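Local coordinates for protein papain-like cysteine protease (Porcine reproductive and respiratory syndrome virus, PDB 3MTV) that is a viral cysteine protease that probably also suppresses host interferon signalling and mRNA export, and appears to act as a metal-dependent nuclease, at residues T139-F150 / S167-R178. Sequence-based numbering, arbitrary orientation.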
loop_
_atom_site.group_PDB
_atom_site.type_symbol
_atom_site.label_atom_id
_atom_site.label_comp_id
_atom_site.label_asym_id
_atom_site.label_seq_id
_atom_site.Cartn_x
_atom_site.Cartn_y
_atom_site.Cartn_z
ATOM N N THR A 139 31.217 -11.488 -2.048
ATOM C CA THR A 139 30.030 -12.203 -1.977
ATOM C C THR A 139 30.486 -13.617 -1.832
ATOM O O THR A 139 31.146 -14.133 -2.700
ATOM C CB THR A 139 29.322 -11.963 -3.234
ATOM O OG1 THR A 139 28.009 -12.463 -3.018
ATOM C CG2 THR A 139 30.148 -12.613 -4.499
ATOM N N ASP A 140 30.234 -14.205 -0.678
ATOM C CA ASP A 140 30.821 -15.494 -0.411
ATOM C C ASP A 140 29.710 -16.357 0.038
ATOM O O ASP A 140 29.203 -16.271 1.182
ATOM C CB ASP A 140 32.010 -15.453 0.592
ATOM C CG ASP A 140 32.323 -16.859 1.279
ATOM O OD1 ASP A 140 31.519 -17.801 1.089
ATOM O OD2 ASP A 140 33.362 -17.011 2.039
ATOM N N THR A 141 29.334 -17.215 -0.890
ATOM C CA THR A 141 28.301 -18.190 -0.605
ATOM C C THR A 141 28.292 -18.932 0.768
ATOM O O THR A 141 27.288 -19.568 1.107
ATOM C CB THR A 141 28.192 -19.147 -1.755
ATOM O OG1 THR A 141 26.805 -19.463 -1.862
ATOM C CG2 THR A 141 29.119 -20.404 -1.577
ATOM N N HIS A 142 29.381 -18.732 1.539
ATOM C CA HIS A 142 29.772 -19.450 2.770
ATOM C C HIS A 142 30.299 -18.616 3.888
ATOM O O HIS A 142 30.657 -19.135 4.996
ATOM C CB HIS A 142 30.775 -20.558 2.491
ATOM C CG HIS A 142 30.086 -21.860 2.314
ATOM N ND1 HIS A 142 29.899 -22.431 1.066
ATOM C CD2 HIS A 142 29.370 -22.606 3.198
ATOM C CE1 HIS A 142 29.159 -23.515 1.199
ATOM N NE2 HIS A 142 28.823 -23.640 2.479
ATOM N N GLY A 143 30.347 -17.328 3.547
ATOM C CA GLY A 143 30.720 -16.272 4.448
ATOM C C GLY A 143 30.021 -16.333 5.783
ATOM O O GLY A 143 28.985 -17.058 5.921
ATOM N N PRO A 144 30.626 -15.583 6.764
ATOM C CA PRO A 144 30.505 -15.304 8.225
ATOM C C PRO A 144 29.394 -14.383 8.483
ATOM O O PRO A 144 28.817 -14.285 9.600
ATOM C CB PRO A 144 31.779 -14.482 8.569
ATOM C CG PRO A 144 32.693 -14.527 7.363
ATOM C CD PRO A 144 31.836 -14.957 6.171
ATOM N N ILE A 145 29.150 -13.633 7.419
ATOM C CA ILE A 145 28.271 -12.472 7.470
ATOM C C ILE A 145 27.112 -12.503 6.533
ATOM O O ILE A 145 27.270 -12.661 5.233
ATOM C CB ILE A 145 28.936 -11.143 7.080
ATOM C CG1 ILE A 145 30.367 -11.067 7.483
ATOM C CG2 ILE A 145 28.387 -10.050 7.915
ATOM C CD1 ILE A 145 30.594 -9.735 8.020
ATOM N N VAL A 146 25.994 -12.242 7.230
ATOM C CA VAL A 146 24.700 -12.059 6.638
ATOM C C VAL A 146 24.317 -10.642 6.432
ATOM O O VAL A 146 24.269 -9.805 7.384
ATOM C CB VAL A 146 23.565 -12.521 7.507
ATOM C CG1 VAL A 146 22.623 -13.184 6.618
ATOM C CG2 VAL A 146 24.019 -13.446 8.593
ATOM N N ILE A 147 23.935 -10.428 5.177
ATOM C CA ILE A 147 23.250 -9.203 4.835
ATOM C C ILE A 147 21.748 -9.355 4.937
ATOM O O ILE A 147 21.195 -10.332 4.424
ATOM C CB ILE A 147 23.550 -8.804 3.403
ATOM C CG1 ILE A 147 25.038 -8.758 3.147
ATOM C CG2 ILE A 147 23.108 -7.389 3.200
ATOM C CD1 ILE A 147 25.680 -7.720 4.058
ATOM N N GLN A 148 21.097 -8.407 5.600
ATOM C CA GLN A 148 19.628 -8.446 5.758
ATOM C C GLN A 148 18.857 -7.205 5.464
ATOM O O GLN A 148 19.368 -6.064 5.490
ATOM C CB GLN A 148 19.212 -8.855 7.155
ATOM C CG GLN A 148 20.059 -9.949 7.660
ATOM C CD GLN A 148 19.469 -10.547 8.846
ATOM O OE1 GLN A 148 19.067 -11.723 8.804
ATOM N NE2 GLN A 148 19.389 -9.756 9.946
ATOM N N TYR A 149 17.586 -7.458 5.211
ATOM C CA TYR A 149 16.686 -6.386 4.905
ATOM C C TYR A 149 15.572 -6.578 5.838
ATOM O O TYR A 149 15.274 -7.637 6.411
ATOM C CB TYR A 149 16.148 -6.471 3.485
ATOM C CG TYR A 149 15.383 -7.740 3.155
ATOM C CD1 TYR A 149 16.023 -8.770 2.534
ATOM C CD2 TYR A 149 14.019 -7.891 3.473
ATOM C CE1 TYR A 149 15.389 -9.924 2.213
ATOM C CE2 TYR A 149 13.340 -9.052 3.159
ATOM C CZ TYR A 149 14.060 -10.079 2.518
ATOM O OH TYR A 149 13.516 -11.292 2.169
ATOM N N PHE A 150 14.931 -5.490 6.002
ATOM C CA PHE A 150 13.800 -5.552 6.821
ATOM C C PHE A 150 12.526 -5.722 6.057
ATOM O O PHE A 150 12.059 -4.777 5.313
ATOM C CB PHE A 150 13.684 -4.219 7.362
ATOM C CG PHE A 150 12.598 -4.096 8.254
ATOM C CD1 PHE A 150 12.588 -4.834 9.405
ATOM C CD2 PHE A 150 11.606 -3.220 8.025
ATOM C CE1 PHE A 150 11.630 -4.677 10.322
ATOM C CE2 PHE A 150 10.632 -3.048 8.953
ATOM C CZ PHE A 150 10.639 -3.797 10.091
ATOM N N SER A 167 18.398 -13.375 14.275
ATOM C CA SER A 167 17.794 -12.252 13.515
ATOM C C SER A 167 16.958 -11.329 14.405
ATOM O O SER A 167 16.284 -11.768 15.370
ATOM C CB SER A 167 17.032 -12.723 12.288
ATOM O OG SER A 167 17.908 -13.417 11.361
ATOM N N LEU A 168 17.100 -10.021 14.180
ATOM C CA LEU A 168 16.125 -9.161 14.789
ATOM C C LEU A 168 14.784 -9.426 14.062
ATOM O O LEU A 168 14.650 -10.168 13.043
ATOM C CB LEU A 168 16.540 -7.727 14.698
ATOM C CG LEU A 168 17.444 -7.079 15.741
ATOM C CD1 LEU A 168 17.989 -5.782 15.182
ATOM C CD2 LEU A 168 16.713 -6.658 16.958
ATOM N N PRO A 169 13.761 -8.887 14.617
ATOM C CA PRO A 169 12.374 -9.169 14.252
ATOM C C PRO A 169 12.067 -8.502 12.953
ATOM O O PRO A 169 12.301 -7.280 12.892
ATOM C CB PRO A 169 11.564 -8.437 15.337
ATOM C CG PRO A 169 12.498 -8.174 16.402
ATOM C CD PRO A 169 13.905 -8.200 15.890
ATOM N N GLY A 170 11.516 -9.237 11.981
ATOM C CA GLY A 170 11.288 -8.642 10.678
ATOM C C GLY A 170 12.530 -8.547 9.816
ATOM O O GLY A 170 12.504 -7.983 8.748
ATOM N N PHE A 171 13.644 -9.076 10.278
ATOM C CA PHE A 171 14.746 -9.147 9.368
ATOM C C PHE A 171 14.980 -10.520 8.770
ATOM O O PHE A 171 14.784 -11.610 9.378
ATOM C CB PHE A 171 16.023 -8.640 9.999
ATOM C CG PHE A 171 16.029 -7.180 10.237
ATOM C CD1 PHE A 171 15.520 -6.675 11.367
ATOM C CD2 PHE A 171 16.590 -6.291 9.293
ATOM C CE1 PHE A 171 15.565 -5.215 11.575
ATOM C CE2 PHE A 171 16.605 -4.895 9.463
ATOM C CZ PHE A 171 16.125 -4.343 10.602
ATOM N N GLU A 172 15.508 -10.440 7.591
ATOM C CA GLU A 172 15.353 -11.487 6.664
ATOM C C GLU A 172 16.626 -11.590 5.849
ATOM O O GLU A 172 17.097 -10.648 5.255
ATOM C CB GLU A 172 14.196 -11.036 5.813
ATOM C CG GLU A 172 13.007 -10.590 6.686
ATOM C CD GLU A 172 12.114 -11.812 7.077
ATOM O OE1 GLU A 172 12.447 -12.828 6.373
ATOM O OE2 GLU A 172 11.158 -11.761 7.998
ATOM N N ASP A 173 17.202 -12.761 5.882
ATOM C CA ASP A 173 18.521 -12.953 5.372
ATOM C C ASP A 173 18.415 -12.700 3.905
ATOM O O ASP A 173 17.690 -13.332 3.213
ATOM C CB ASP A 173 18.943 -14.433 5.557
ATOM C CG ASP A 173 19.290 -14.792 6.993
ATOM O OD1 ASP A 173 19.990 -15.805 7.073
ATOM O OD2 ASP A 173 18.888 -14.157 8.022
ATOM N N LEU A 174 19.243 -11.827 3.416
ATOM C CA LEU A 174 19.390 -11.616 2.000
ATOM C C LEU A 174 20.519 -12.393 1.357
ATOM O O LEU A 174 20.254 -13.237 0.513
ATOM C CB LEU A 174 19.791 -10.199 1.835
ATOM C CG LEU A 174 19.216 -9.567 0.605
ATOM C CD1 LEU A 174 20.203 -8.595 0.103
ATOM C CD2 LEU A 174 18.955 -10.575 -0.437
ATOM N N LEU A 175 21.785 -12.030 1.638
ATOM C CA LEU A 175 22.966 -12.937 1.342
ATOM C C LEU A 175 24.130 -12.894 2.252
ATOM O O LEU A 175 24.092 -12.259 3.371
ATOM C CB LEU A 175 23.614 -12.803 -0.012
ATOM C CG LEU A 175 23.714 -11.348 -0.451
ATOM C CD1 LEU A 175 24.972 -10.635 -0.170
ATOM C CD2 LEU A 175 23.484 -11.263 -1.932
ATOM N N ARG A 176 25.162 -13.609 1.750
ATOM C CA ARG A 176 26.278 -13.951 2.636
ATOM C C ARG A 176 27.459 -13.502 1.982
ATOM O O ARG A 176 27.578 -13.648 0.746
ATOM C CB ARG A 176 26.331 -15.424 3.051
ATOM C CG ARG A 176 25.254 -15.684 4.226
ATOM C CD ARG A 176 25.407 -17.033 4.956
ATOM N NE ARG A 176 26.286 -17.972 4.228
ATOM C CZ ARG A 176 26.874 -19.011 4.798
ATOM N NH1 ARG A 176 26.693 -19.267 6.089
ATOM N NH2 ARG A 176 27.641 -19.787 4.075
ATOM N N ILE A 177 28.271 -12.834 2.808
ATOM C CA ILE A 177 29.621 -12.408 2.371
ATOM C C ILE A 177 30.737 -12.560 3.409
ATOM O O ILE A 177 30.518 -12.991 4.536
ATOM C CB ILE A 177 29.636 -10.936 1.996
ATOM C CG1 ILE A 177 28.734 -10.173 2.920
ATOM C CG2 ILE A 177 29.092 -10.696 0.616
ATOM C CD1 ILE A 177 29.294 -8.900 3.357
ATOM N N ARG A 178 31.907 -12.105 3.002
ATOM C CA ARG A 178 33.153 -12.221 3.722
ATOM C C ARG A 178 33.876 -10.858 3.553
ATOM O O ARG A 178 33.762 -10.219 2.522
ATOM C CB ARG A 178 34.044 -13.250 2.978
ATOM C CG ARG A 178 35.397 -13.638 3.618
ATOM C CD ARG A 178 36.394 -14.255 2.616
ATOM N NE ARG A 178 35.666 -14.857 1.542
ATOM C CZ ARG A 178 36.152 -14.995 0.316
ATOM N NH1 ARG A 178 37.371 -14.588 0.056
ATOM N NH2 ARG A 178 35.425 -15.536 -0.656
#
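Ile147 and Leu175 pair where two antiparallel strands, 145-150 and 171-178, are joined by a ladder of backbone hydrogen bonds that a classic beta bulge interrupts. Ile147 N donates to Leu175 O at 2.6 Å, whereas Ile147 O takes Leu174 N at 2.7 Å and Leu175 N only weakly, which shifts the register by one. On the face bearing Ile145, Ile147 and Ile177, Ile147 CD1 meets Ile177 CD1 at 3.9 Å. Further along, Glu172 CB lies over one face of the Tyr149 ring, 3.7 Å from its centroid, while Leu174 CG sits at the ring edge. On the opposite side of the sheet from Tyr149, Phe150, with CG anti to the backbone N (chi1 -179°), turns its edge to the face of Phe171, Phe150 CD1 standing over the centre of the Phe171 ring with the planes at 52°. Beyond the far end of the ladder, Asp140 OD2 receives Arg178 NE on its anti side at 3.2 Å, a salt bridge; Arg178 also bridges to Glu180, its stronger partner, and Glu191. Strand 158-162 flanks 145-150 and brings His159, the likely catalytic histidine, against Phe171. These are adjacent interior strands of the five-stranded antiparallel sheet in a papain-like protease domain, their Phe171 end beside the probable active site.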